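Local structure of Alpha/beta hydrolase fold protein (Sphaerobacter thermophilus, 3R0V) at residues A[18-23]-A[45-50]; A[69-74]-A[189-194]; A[207-212]-A[233-238]. The protein probably acts as a hydrolase of the alpha/beta-hydrolase fold and holds a D-malate molecule in its pocket. All coordinates share one frame; numbering follows the deposited sequence.

Contact 1: residues A[18-23]-A[45-50]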
loop_
_atom_site.group_PDB
_atom_site.type_symbol
_atom_site.label_atom_id
_atom_site.label_comp_id
_atom_site.label_asym_id
_atom_site.label_seq_id
_atom_site.Cartn_x
_atom_site.Cartn_y
_atom_site.Cartn_z
ATOM N N GLU A 18 7.673 14.435 -0.040
ATOM C CA GLU A 18 8.374 15.222 -1.039
ATOM C C GLU A 18 7.562 15.292 -2.324
ATOM O O GLU A 18 6.805 14.376 -2.635
ATOM C CB GLU A 18 9.781 14.689 -1.295
ATOM C CG GLU A 18 9.861 13.257 -1.750
ATOM C CD GLU A 18 11.303 12.788 -1.882
ATOM O OE1 GLU A 18 11.918 13.042 -2.939
ATOM O OE2 GLU A 18 11.825 12.180 -0.923
ATOM N N ARG A 19 7.712 16.403 -3.039
ATOM C CA ARG A 19 7.017 16.648 -4.293
ATOM C C ARG A 19 8.017 16.645 -5.426
ATOM O O ARG A 19 9.135 17.144 -5.282
ATOM C CB ARG A 19 6.404 18.046 -4.320
ATOM C CG ARG A 19 5.315 18.369 -3.334
ATOM C CD ARG A 19 4.526 19.589 -3.851
ATOM N NE ARG A 19 3.589 20.091 -2.853
ATOM C CZ ARG A 19 3.957 20.795 -1.791
ATOM N NH1 ARG A 19 5.243 21.071 -1.602
ATOM N NH2 ARG A 19 3.051 21.215 -0.918
ATOM N N SER A 20 7.598 16.161 -6.581
ATOM C CA SER A 20 8.423 16.295 -7.768
ATOM C C SER A 20 7.511 16.388 -8.963
ATOM O O SER A 20 6.308 16.148 -8.861
ATOM C CB SER A 20 9.382 15.114 -7.916
ATOM O OG SER A 20 8.677 13.889 -7.994
ATOM N N GLY A 21 8.082 16.751 -10.101
ATOM C CA GLY A 21 7.345 16.765 -11.345
ATOM C C GLY A 21 6.433 17.954 -11.539
ATOM O O GLY A 21 6.497 18.947 -10.820
ATOM N N SER A 22 5.582 17.841 -12.546
ATOM C CA SER A 22 4.629 18.887 -12.878
ATOM C C SER A 22 3.449 18.234 -13.572
ATOM O O SER A 22 3.572 17.147 -14.149
ATOM C CB SER A 22 5.270 19.945 -13.782
ATOM O OG SER A 22 5.664 19.374 -15.016
ATOM N N GLY A 23 2.297 18.886 -13.502
ATOM C CA GLY A 23 1.078 18.306 -14.025
ATOM C C GLY A 23 0.103 18.046 -12.896
ATOM O O GLY A 23 0.356 18.460 -11.759
ATOM N N ARG A 45 9.646 8.251 -12.897
ATOM C CA ARG A 45 9.056 7.952 -14.204
ATOM C C ARG A 45 7.746 8.698 -14.474
ATOM O O ARG A 45 7.415 8.967 -15.629
ATOM C CB ARG A 45 8.839 6.443 -14.403
ATOM C CG ARG A 45 10.116 5.620 -14.417
ATOM C CD ARG A 45 11.113 6.144 -15.430
ATOM N NE ARG A 45 11.911 5.032 -15.942
ATOM C CZ ARG A 45 13.203 5.098 -16.237
ATOM N NH1 ARG A 45 13.881 6.224 -16.077
ATOM N NH2 ARG A 45 13.810 4.014 -16.690
ATOM N N LEU A 46 7.012 9.031 -13.409
ATOM C CA LEU A 46 5.737 9.733 -13.538
ATOM C C LEU A 46 5.908 11.250 -13.601
ATOM O O LEU A 46 5.047 11.962 -14.115
ATOM C CB LEU A 46 4.819 9.377 -12.365
ATOM C CG LEU A 46 4.359 7.922 -12.283
ATOM C CD1 LEU A 46 3.573 7.708 -11.003
ATOM C CD2 LEU A 46 3.511 7.533 -13.498
ATOM N N ALA A 47 7.028 11.745 -13.091
ATOM C CA ALA A 47 7.226 13.182 -12.924
ATOM C C ALA A 47 7.104 14.036 -14.200
ATOM O O ALA A 47 6.698 15.192 -14.122
ATOM C CB ALA A 47 8.543 13.447 -12.210
ATOM N N PRO A 48 7.460 13.480 -15.372
ATOM C CA PRO A 48 7.256 14.235 -16.615
ATOM C C PRO A 48 5.778 14.509 -16.904
ATOM O O PRO A 48 5.474 15.426 -17.669
ATOM C CB PRO A 48 7.837 13.306 -17.687
ATOM C CG PRO A 48 8.877 12.524 -16.962
ATOM C CD PRO A 48 8.279 12.274 -15.598
ATOM N N HIS A 49 4.883 13.733 -16.295
ATOM C CA HIS A 49 3.453 13.813 -16.578
ATOM C C HIS A 49 2.619 14.373 -15.430
ATOM O O HIS A 49 1.574 14.997 -15.661
ATOM C CB HIS A 49 2.921 12.427 -16.944
ATOM C CG HIS A 49 3.581 11.829 -18.147
ATOM N ND1 HIS A 49 4.595 10.900 -18.060
ATOM C CD2 HIS A 49 3.381 12.045 -19.469
ATOM C CE1 HIS A 49 4.987 10.564 -19.276
ATOM N NE2 HIS A 49 4.266 11.245 -20.148
ATOM N N PHE A 50 3.087 14.167 -14.203
ATOM C CA PHE A 50 2.306 14.494 -13.018
ATOM C C PHE A 50 3.171 15.143 -11.956
ATOM O O PHE A 50 4.381 14.913 -11.913
ATOM C CB PHE A 50 1.693 13.222 -12.433
ATOM C CG PHE A 50 0.867 12.458 -13.411
ATOM C CD1 PHE A 50 -0.356 12.953 -13.828
ATOM C CD2 PHE A 50 1.318 11.258 -13.939
ATOM C CE1 PHE A 50 -1.123 12.260 -14.751
ATOM C CE2 PHE A 50 0.557 10.562 -14.855
ATOM C CZ PHE A 50 -0.665 11.068 -15.266
HETATM O O HOH W 1 7.967 17.659 -14.938
#
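S22 and A47 make the direct polar link here: S22 N donates to A47 O over 3.3 Å, a longish bond lying in the plane of the carbonyl, with 152° at the hydrogen. The side chain of S22 adds a second, indirect link. Its CB points away from residues 45-50 and meets none of them. With chi1 at 63° the hydroxyl folds back beside both the backbone N and the carbonyl carbon, which leaves OG 4.4 Å from A47 O, too far for a direct bond. A water fills the step, 2.9 Å from S22 OG and donating to A47 O, and that carbonyl is therefore gripped by both the amide and the water.

This is the rim of the central mixed sheet of the alpha/beta-hydrolase fold. Residues 45-50 lead from helix 40-46 to strand 51-52, which pairs antiparallel with the outermost strand 20-21; S20 shares backbone bonds with V52.

The backbones come close because two glycines lie on the 18-23 side. A47 CB rests 3.6 Å from G21 CA, and the same CA makes a CA-H...O contact with F50 O at 3.5 Å. A CB on G21 would clash with both A47 O and F50 O, and one on G23 would run into H49 O. The turn itself is pinned at L46 O, which takes H49 N at 2.8 Å and F50 N at 3.0 Å from opposite faces of its plane. F50 CB points away from residues 18-23, with H49 CB over one face of the ring near the rim and P24 and T261 among its other neighbours.

Contact 2: residues A[69-74]-A[189-194]; sequences YAVERE and HAVMGD
E74 OE1 is the atom to look at first: Y69 OH donates to it over 2.6 Å, R57 forms a salt bridge with it through NH2, and from the other segment V191 CG2 lies against it at 3.9 Å. The tyrosine uses the anti lone pair of OE1, the one facing away from the second carboxylate oxygen. E74 CD sits in the plane of the Y69 ring, at its edge, and the buried carboxylate is thus held by an aromatic hydroxyl and a guanidinium together.

Across the interface the packing is van der Waals contact, much of it between apolar groups. Y69 CB points toward residues 189-194, with CG anti to the backbone N (chi1 -180°); ring carbon CE2 lies 3.7 Å from A190 CB, approaching obliquely. Further along, Y69 OH touches V191 CG2 at 3.5 Å, the two side chains crossing at about a right angle. V71 brings its other flank: CG2, beside the backbone N, rests 3.6 Å from A190 O and 4.0 Å from A190 CB, while V71 CG1 faces V191 CG2 at 4.3 Å. An alanine in place of Y69 would take away the hydroxyl and ring, and would probably leave E74 OE1 without its short bond, its carboxylate freer to turn, and a gap beside A190 and V191.

V191 also brings the contact close to the pocket, its side chain about 5 Å from that of S96, which binds malate. Helix 185-192 belongs to the helical insertion between strands 111-117 and 209-213, where this family commonly carries its cap. Y187 of the same helix stacks on Y69, and helix 96-106 packs against both sides of the contact, with L103 on V71 and L100 on E74 and V191.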
loop_
_atom_site.group_PDB
_atom_site.type_symbol
_atom_site.label_atom_id
_atom_site.label_comp_id
_atom_site.label_asym_id
_atom_site.label_seq_id
_atom_site.Cartn_x
_atom_site.Cartn_y
_atom_site.Cartn_z
ATOM N N TYR A 69 -2.595 3.971 17.927
ATOM C CA TYR A 69 -2.835 3.749 16.519
ATOM C C TYR A 69 -4.327 3.561 16.263
ATOM O O TYR A 69 -5.034 2.944 17.059
ATOM C CB TYR A 69 -2.068 2.523 16.005
ATOM C CG TYR A 69 -2.343 2.333 14.533
ATOM C CD1 TYR A 69 -1.651 3.067 13.580
ATOM C CD2 TYR A 69 -3.336 1.469 14.110
ATOM C CE1 TYR A 69 -1.938 2.931 12.238
ATOM C CE2 TYR A 69 -3.639 1.324 12.781
ATOM C CZ TYR A 69 -2.931 2.049 11.851
ATOM O OH TYR A 69 -3.255 1.898 10.533
ATOM N N ALA A 70 -4.801 4.099 15.144
ATOM C CA ALA A 70 -6.107 3.755 14.597
ATOM C C ALA A 70 -6.002 3.911 13.094
ATOM O O ALA A 70 -5.273 4.782 12.611
ATOM C CB ALA A 70 -7.201 4.674 15.151
ATOM N N VAL A 71 -6.717 3.066 12.355
ATOM C CA VAL A 71 -6.740 3.182 10.903
ATOM C C VAL A 71 -7.191 4.591 10.497
ATOM O O VAL A 71 -6.656 5.164 9.546
ATOM C CB VAL A 71 -7.623 2.093 10.243
ATOM C CG1 VAL A 71 -7.657 2.254 8.727
ATOM C CG2 VAL A 71 -7.123 0.699 10.618
ATOM N N GLU A 72 -8.144 5.165 11.232
ATOM C CA GLU A 72 -8.619 6.513 10.930
ATOM C C GLU A 72 -7.485 7.539 10.933
ATOM O O GLU A 72 -7.519 8.509 10.168
ATOM C CB GLU A 72 -9.725 6.923 11.905
ATOM C CG GLU A 72 -10.500 8.165 11.474
ATOM C CD GLU A 72 -11.502 7.866 10.368
ATOM O OE1 GLU A 72 -11.906 6.689 10.208
ATOM O OE2 GLU A 72 -11.892 8.818 9.659
ATOM N N ARG A 73 -6.479 7.336 11.781
ATOM C CA ARG A 73 -5.352 8.265 11.795
ATOM C C ARG A 73 -4.597 8.218 10.467
ATOM O O ARG A 73 -4.146 9.260 9.995
ATOM C CB ARG A 73 -4.382 8.003 12.955
ATOM C CG ARG A 73 -5.006 8.058 14.343
ATOM C CD ARG A 73 -5.453 9.479 14.725
ATOM N NE ARG A 73 -6.816 9.751 14.286
ATOM C CZ ARG A 73 -7.901 9.267 14.883
ATOM N NH1 ARG A 73 -9.105 9.581 14.418
ATOM N NH2 ARG A 73 -7.789 8.470 15.943
ATOM N N GLU A 74 -4.436 7.032 9.877
ATOM C CA GLU A 74 -3.739 6.957 8.589
ATOM C C GLU A 74 -4.572 7.497 7.422
ATOM O O GLU A 74 -4.016 8.022 6.453
ATOM C CB GLU A 74 -3.238 5.540 8.299
ATOM C CG GLU A 74 -2.230 5.068 9.342
ATOM C CD GLU A 74 -1.230 4.075 8.775
ATOM O OE1 GLU A 74 -1.459 2.852 8.879
ATOM O OE2 GLU A 74 -0.218 4.515 8.202
ATOM N N HIS A 189 -1.647 -4.706 9.565
ATOM C CA HIS A 189 -2.626 -5.726 9.912
ATOM C C HIS A 189 -3.984 -5.076 10.224
ATOM O O HIS A 189 -5.031 -5.541 9.763
ATOM C CB HIS A 189 -2.127 -6.560 11.092
ATOM C CG HIS A 189 -3.038 -7.697 11.449
ATOM N ND1 HIS A 189 -2.952 -8.370 12.649
ATOM C CD2 HIS A 189 -4.065 -8.264 10.773
ATOM C CE1 HIS A 189 -3.878 -9.313 12.689
ATOM N NE2 HIS A 189 -4.569 -9.268 11.564
ATOM N N ALA A 190 -3.964 -3.974 10.969
ATOM C CA ALA A 190 -5.203 -3.265 11.279
ATOM C C ALA A 190 -5.903 -2.705 10.032
ATOM O O ALA A 190 -7.128 -2.783 9.911
ATOM C CB ALA A 190 -4.934 -2.151 12.298
ATOM N N VAL A 191 -5.127 -2.135 9.114
ATOM C CA VAL A 191 -5.677 -1.624 7.863
ATOM C C VAL A 191 -6.418 -2.741 7.117
ATOM O O VAL A 191 -7.534 -2.548 6.623
ATOM C CB VAL A 191 -4.561 -1.061 6.968
ATOM C CG1 VAL A 191 -5.071 -0.838 5.532
ATOM C CG2 VAL A 191 -3.996 0.217 7.575
HETATM N N MSE A 192 -5.791 -3.911 7.046
HETATM C CA MSE A 192 -6.321 -5.023 6.270
HETATM C C MSE A 192 -7.418 -5.822 6.975
HETATM O O MSE A 192 -8.068 -6.652 6.353
HETATM C CB MSE A 192 -5.169 -5.947 5.818
HETATM C CG MSE A 192 -4.197 -5.253 4.857
HETATM SE SE MSE A 192 -5.064 -4.567 3.248
HETATM C CE MSE A 192 -5.933 -6.223 2.746
ATOM N N GLY A 193 -7.617 -5.580 8.265
ATOM C CA GLY A 193 -8.630 -6.302 9.022
ATOM C C GLY A 193 -8.278 -7.775 9.057
ATOM O O GLY A 193 -7.167 -8.130 9.447
ATOM N N ASP A 194 -9.206 -8.636 8.642
ATOM C CA ASP A 194 -8.920 -10.072 8.537
ATOM C C ASP A 194 -8.770 -10.498 7.073
ATOM O O ASP A 194 -8.917 -11.681 6.722
ATOM C CB ASP A 194 -10.019 -10.897 9.205
ATOM C CG ASP A 194 -11.383 -10.678 8.570
ATOM O OD1 ASP A 194 -11.472 -9.937 7.557
ATOM O OD2 ASP A 194 -12.364 -11.260 9.075
#

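Contact 3: residues A[207-212]-A[233-238]; sequences IPTLVM and PNARYV
L210 has CG anti to its backbone N (chi1 168°), and a chi2 of 62° then swings CD1 to where it meets V238 CG2, the V238 branch lying beside that residue's own backbone N. The two methyls are 3.5 Å apart, and the side chains cross obliquely. This is the pairing of two parallel strands in a beta-alpha-beta unit: strand 209-213, helix 219-231 and strand 235-239, the last being the outermost strand at this end of the sheet.

Residue for residue, T209 lies beside A235, L210 beside R236, V211 beside Y237 and M212 beside V238. The ladder alternates as parallel strands require. T209 N donates to N234 O at 2.9 Å and R236 N to T209 O at 3.0 Å; further on, V211 N reaches R236 O at 2.8 Å and V238 N reaches V211 O at 2.9 Å. The last two bonds run nearly along the C=O axis, whereas the first two are tilted from their carbonyl planes.

On the face carrying L210, M212 and V238, selenomethionine M212 lies side by side with V238, its CG 4.1 Å from V238 CB, and helix 249-260 covers L210 and M212 through V255. The other face, with V211 and Y237, is packed by helix 219-231, where A225 touches both. Y237 sets the edge of its ring against V211 O, CD1 at 3.6 Å, and its hydroxyl is bonded to D213.

Ahead of the strands a water ties I207 O to N234 N. The same carbonyl oxygen also receives T209 OG1 at 3.0 Å, the hydroxyl standing 46° out of the carbonyl plane.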
loop_
_atom_site.group_PDB
_atom_site.type_symbol
_atom_site.label_atom_id
_atom_site.label_comp_id
_atom_site.label_asym_id
_atom_site.label_seq_id
_atom_site.Cartn_x
_atom_site.Cartn_y
_atom_site.Cartn_z
ATOM N N ILE A 207 -15.644 6.583 -8.217
ATOM C CA ILE A 207 -14.640 7.173 -9.097
ATOM C C ILE A 207 -13.979 6.136 -10.008
ATOM O O ILE A 207 -13.994 4.935 -9.710
ATOM C CB ILE A 207 -13.543 7.895 -8.312
ATOM C CG1 ILE A 207 -12.951 6.962 -7.265
ATOM C CG2 ILE A 207 -14.099 9.157 -7.653
ATOM C CD1 ILE A 207 -11.585 7.401 -6.745
ATOM N N PRO A 208 -13.393 6.602 -11.124
ATOM C CA PRO A 208 -12.659 5.694 -12.012
ATOM C C PRO A 208 -11.571 4.972 -11.220
ATOM O O PRO A 208 -10.784 5.608 -10.521
ATOM C CB PRO A 208 -12.031 6.635 -13.047
ATOM C CG PRO A 208 -12.898 7.891 -13.021
ATOM C CD PRO A 208 -13.342 8.006 -11.581
ATOM N N THR A 209 -11.531 3.652 -11.354
ATOM C CA THR A 209 -10.606 2.835 -10.581
ATOM C C THR A 209 -9.905 1.822 -11.476
ATOM O O THR A 209 -10.485 1.292 -12.427
ATOM C CB THR A 209 -11.338 2.115 -9.423
ATOM O OG1 THR A 209 -11.883 3.097 -8.538
ATOM C CG2 THR A 209 -10.385 1.234 -8.617
ATOM N N LEU A 210 -8.640 1.576 -11.164
ATOM C CA LEU A 210 -7.817 0.607 -11.878
ATOM C C LEU A 210 -7.218 -0.364 -10.871
ATOM O O LEU A 210 -6.590 0.060 -9.908
ATOM C CB LEU A 210 -6.710 1.341 -12.620
ATOM C CG LEU A 210 -5.577 0.497 -13.185
ATOM C CD1 LEU A 210 -6.144 -0.444 -14.208
ATOM C CD2 LEU A 210 -4.516 1.383 -13.803
ATOM N N VAL A 211 -7.447 -1.657 -11.079
ATOM C CA VAL A 211 -6.926 -2.681 -10.189
ATOM C C VAL A 211 -5.898 -3.480 -10.969
ATOM O O VAL A 211 -6.203 -3.996 -12.045
ATOM C CB VAL A 211 -8.035 -3.631 -9.729
ATOM C CG1 VAL A 211 -7.460 -4.640 -8.734
ATOM C CG2 VAL A 211 -9.184 -2.865 -9.097
HETATM N N MSE A 212 -4.680 -3.561 -10.456
HETATM C CA MSE A 212 -3.593 -4.213 -11.181
HETATM C C MSE A 212 -3.021 -5.365 -10.400
HETATM O O MSE A 212 -2.943 -5.321 -9.176
HETATM C CB MSE A 212 -2.452 -3.234 -11.451
HETATM C CG MSE A 212 -2.677 -2.282 -12.616
HETATM SE SE MSE A 212 -1.408 -0.801 -12.545
HETATM C CE MSE A 212 -2.184 -0.050 -11.019
ATOM N N PRO A 233 -17.858 -0.273 -9.080
ATOM C CA PRO A 233 -18.611 -0.203 -10.337
ATOM C C PRO A 233 -17.838 0.331 -11.535
ATOM O O PRO A 233 -18.028 -0.157 -12.650
ATOM C CB PRO A 233 -19.806 0.700 -9.993
ATOM C CG PRO A 233 -19.437 1.395 -8.741
ATOM C CD PRO A 233 -18.524 0.456 -7.992
ATOM N N ASN A 234 -16.967 1.307 -11.334
ATOM C CA ASN A 234 -16.251 1.837 -12.478
ATOM C C ASN A 234 -14.788 1.431 -12.454
ATOM O O ASN A 234 -13.897 2.286 -12.421
ATOM C CB ASN A 234 -16.431 3.353 -12.555
ATOM C CG ASN A 234 -17.904 3.758 -12.532
ATOM O OD1 ASN A 234 -18.700 3.289 -13.352
ATOM N ND2 ASN A 234 -18.277 4.601 -11.573
ATOM N N ALA A 235 -14.551 0.120 -12.480
ATOM C CA ALA A 235 -13.194 -0.394 -12.327
ATOM C C ALA A 235 -12.772 -1.308 -13.453
ATOM O O ALA A 235 -13.562 -2.101 -13.963
ATOM C CB ALA A 235 -13.053 -1.126 -11.012
ATOM N N ARG A 236 -11.505 -1.198 -13.827
ATOM C CA ARG A 236 -10.922 -2.148 -14.764
ATOM C C ARG A 236 -9.818 -2.940 -14.094
ATOM O O ARG A 236 -9.258 -2.520 -13.074
ATOM C CB ARG A 236 -10.359 -1.432 -15.979
ATOM C CG ARG A 236 -11.421 -0.833 -16.885
ATOM C CD ARG A 236 -10.763 -0.245 -18.114
ATOM N NE ARG A 236 -11.706 0.465 -18.971
ATOM C CZ ARG A 236 -11.358 1.069 -20.102
ATOM N NH1 ARG A 236 -10.093 1.042 -20.502
ATOM N NH2 ARG A 236 -12.269 1.699 -20.833
ATOM N N TYR A 237 -9.498 -4.080 -14.691
ATOM C CA TYR A 237 -8.536 -5.023 -14.141
ATOM C C TYR A 237 -7.428 -5.256 -15.163
ATOM O O TYR A 237 -7.687 -5.746 -16.263
ATOM C CB TYR A 237 -9.273 -6.333 -13.812
ATOM C CG TYR A 237 -8.418 -7.525 -13.453
ATOM C CD1 TYR A 237 -7.180 -7.382 -12.823
ATOM C CD2 TYR A 237 -8.857 -8.810 -13.746
ATOM C CE1 TYR A 237 -6.411 -8.499 -12.503
ATOM C CE2 TYR A 237 -8.105 -9.916 -13.434
ATOM C CZ TYR A 237 -6.884 -9.763 -12.811
ATOM O OH TYR A 237 -6.141 -10.886 -12.505
ATOM N N VAL A 238 -6.197 -4.901 -14.806
ATOM C CA VAL A 238 -5.059 -5.057 -15.701
ATOM C C VAL A 238 -4.019 -5.971 -15.073
ATOM O O VAL A 238 -3.676 -5.827 -13.893
ATOM C CB VAL A 238 -4.392 -3.691 -16.015
ATOM C CG1 VAL A 238 -3.122 -3.869 -16.853
ATOM C CG2 VAL A 238 -5.364 -2.768 -16.714
HETATM O O HOH W 2 -16.276 3.234 -9.390
#

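In the fold
The three contacts follow one another along the chain, each closing before the next opens. Contacts 1 and 3 belong to the same mixed sheet, at its two outer ends: contact 1 involves edge strand 20-21, contact 3 edge strand 235-239, and their centres are 22 Å apart. Contact 2 is made between helices instead, joining helix 71-84 to helix 185-192; its centre is 29 Å from that of contact 1, across the chain's centre, and 23 Å from that of contact 3. None touches another. Two of them thus mark the borders of the hydrolase core, while the third joins that core to the helical insertion near the malate pocket.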